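Local coordinates for protein glucose-6-phosphate isomerase (Plasmodium falciparum, PDB 3QKI) that probably interconverts alpha-D-glucose 6-phosphate and beta-D-fructose 6-phosphate, the second step of glycolysis, at residues His281-Ser286 with Gly320-Ser325. Residues are numbered along the deposited sequence; the frame is centred on the assembly and turned at random.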
loop_
_atom_site.group_PDB
_atom_site.type_symbol
_atom_site.label_atom_id
_atom_site.label_comp_id
_atom_site.label_asym_id
_atom_site.label_seq_id
_atom_site.Cartn_x
_atom_site.Cartn_y
_atom_site.Cartn_z
ATOM N N HIS A 281 -3.531 -3.517 -33.193
ATOM C CA HIS A 281 -3.792 -2.996 -31.843
ATOM C C HIS A 281 -3.508 -3.980 -30.684
ATOM O O HIS A 281 -3.745 -3.644 -29.514
ATOM C CB HIS A 281 -5.243 -2.476 -31.773
ATOM C CG HIS A 281 -5.441 -1.206 -32.559
ATOM N ND1 HIS A 281 -5.666 0.006 -31.929
ATOM C CD2 HIS A 281 -5.429 -0.999 -33.897
ATOM C CE1 HIS A 281 -5.776 0.904 -32.900
ATOM N NE2 HIS A 281 -5.659 0.343 -34.100
ATOM N N MET A 282 -3.055 -5.194 -31.002
ATOM C CA MET A 282 -2.815 -6.231 -29.999
ATOM C C MET A 282 -1.437 -6.825 -30.056
ATOM O O MET A 282 -0.942 -7.189 -31.125
ATOM C CB MET A 282 -3.845 -7.358 -30.137
ATOM C CG MET A 282 -5.273 -6.877 -30.091
ATOM S SD MET A 282 -6.425 -8.235 -29.986
ATOM C CE MET A 282 -6.843 -8.120 -28.299
ATOM N N VAL A 283 -0.801 -6.913 -28.890
ATOM C CA VAL A 283 0.490 -7.559 -28.731
ATOM C C VAL A 283 0.470 -8.547 -27.559
ATOM O O VAL A 283 -0.339 -8.399 -26.624
ATOM C CB VAL A 283 1.763 -6.673 -28.853
ATOM C CG1 VAL A 283 1.475 -5.318 -29.456
ATOM C CG2 VAL A 283 2.520 -6.542 -27.556
ATOM N N ALA A 284 1.300 -9.595 -27.636
ATOM C CA ALA A 284 1.368 -10.535 -26.529
ATOM C C ALA A 284 2.776 -10.714 -26.044
ATOM O O ALA A 284 3.718 -10.669 -26.825
ATOM C CB ALA A 284 0.788 -11.882 -26.938
ATOM N N VAL A 285 2.926 -10.931 -24.738
ATOM C CA VAL A 285 4.207 -11.275 -24.146
ATOM C C VAL A 285 3.886 -12.644 -23.592
ATOM O O VAL A 285 3.130 -12.757 -22.618
ATOM C CB VAL A 285 4.734 -10.279 -23.088
ATOM C CG1 VAL A 285 5.999 -10.818 -22.437
ATOM C CG2 VAL A 285 5.004 -8.907 -23.718
ATOM N N SER A 286 4.327 -13.693 -24.327
ATOM C CA SER A 286 3.971 -15.083 -24.043
ATOM C C SER A 286 4.853 -16.056 -24.845
ATOM O O SER A 286 5.550 -15.646 -25.777
ATOM C CB SER A 286 2.531 -15.326 -24.501
ATOM O OG SER A 286 2.051 -16.624 -24.195
ATOM N N GLY A 320 8.461 -6.341 -19.015
ATOM C CA GLY A 320 8.611 -4.925 -18.709
ATOM C C GLY A 320 9.313 -4.154 -19.806
ATOM O O GLY A 320 8.917 -3.031 -20.109
ATOM N N ILE A 321 10.353 -4.742 -20.438
ATOM C CA ILE A 321 11.121 -4.025 -21.466
ATOM C C ILE A 321 10.277 -3.592 -22.666
ATOM O O ILE A 321 10.482 -2.503 -23.169
ATOM C CB ILE A 321 12.488 -4.662 -21.832
ATOM C CG1 ILE A 321 13.373 -4.927 -20.568
ATOM C CG2 ILE A 321 13.257 -3.812 -22.875
ATOM C CD1 ILE A 321 13.679 -3.649 -19.575
ATOM N N LEU A 322 9.303 -4.404 -23.074
ATOM C CA LEU A 322 8.442 -3.993 -24.180
ATOM C C LEU A 322 7.545 -2.776 -23.844
ATOM O O LEU A 322 7.733 -1.745 -24.491
ATOM C CB LEU A 322 7.652 -5.157 -24.780
ATOM C CG LEU A 322 6.612 -4.769 -25.811
ATOM C CD1 LEU A 322 7.262 -4.284 -27.119
ATOM C CD2 LEU A 322 5.672 -5.889 -26.034
ATOM N N PRO A 323 6.646 -2.784 -22.823
ATOM C CA PRO A 323 5.845 -1.575 -22.576
ATOM C C PRO A 323 6.688 -0.370 -22.164
ATOM O O PRO A 323 6.364 0.742 -22.571
ATOM C CB PRO A 323 4.866 -2.002 -21.484
ATOM C CG PRO A 323 5.542 -3.146 -20.805
ATOM C CD PRO A 323 6.249 -3.876 -21.911
ATOM N N LEU A 324 7.791 -0.582 -21.428
ATOM C CA LEU A 324 8.622 0.558 -20.991
ATOM C C LEU A 324 9.440 1.193 -22.127
ATOM O O LEU A 324 9.681 2.399 -22.088
ATOM C CB LEU A 324 9.510 0.191 -19.782
ATOM C CG LEU A 324 8.770 -0.214 -18.476
ATOM C CD1 LEU A 324 9.716 -0.993 -17.513
ATOM C CD2 LEU A 324 8.104 0.998 -17.801
ATOM N N SER A 325 9.869 0.390 -23.128
ATOM C CA SER A 325 10.565 0.913 -24.304
ATOM C C SER A 325 9.549 1.653 -25.199
ATOM O O SER A 325 9.916 2.618 -25.825
ATOM C CB SER A 325 11.217 -0.214 -25.103
ATOM O OG SER A 325 12.283 -0.800 -24.378
#
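L322 of helix 318-328 meets V283 and V285 of strand 282-285 with a single methyl, CD2. The nearer touch is to V283. L322 CD2 and V283 CG2 approach tip to tip, 3.6 Å apart. V285 joins differently: its side chain runs past that of L322 in the opposite direction, and V285 CG2 lies 3.9 Å from L322 CD2. CG of L322 is anti to the backbone N (chi1 173°), which extends the side chain from the helix toward the strand. No hydrogen bond links the two segments; the contact is apolar and buried. The CB of A284, between the two valines, points away from the helix, and its methyl touches F252. Y149 of helix 135-154 touches both V283 and L322. V283 also touches L244 and I246 of the adjacent strand 243-248, and P323 rests on I246. Within the helix, S325 OG donates to I321 O at 2.8 Å. That oxygen also accepts from S325 N, on the opposite face of its carbonyl plane. The V285 side chain lies about 7 Å from that of S177, which binds beta-D-fructose 6-phosphate. The arrangement is helix-on-sheet packing against the five-stranded parallel sheet of an alpha/beta sugar isomerase (SIS) domain, as in the phosphoglucose isomerase family.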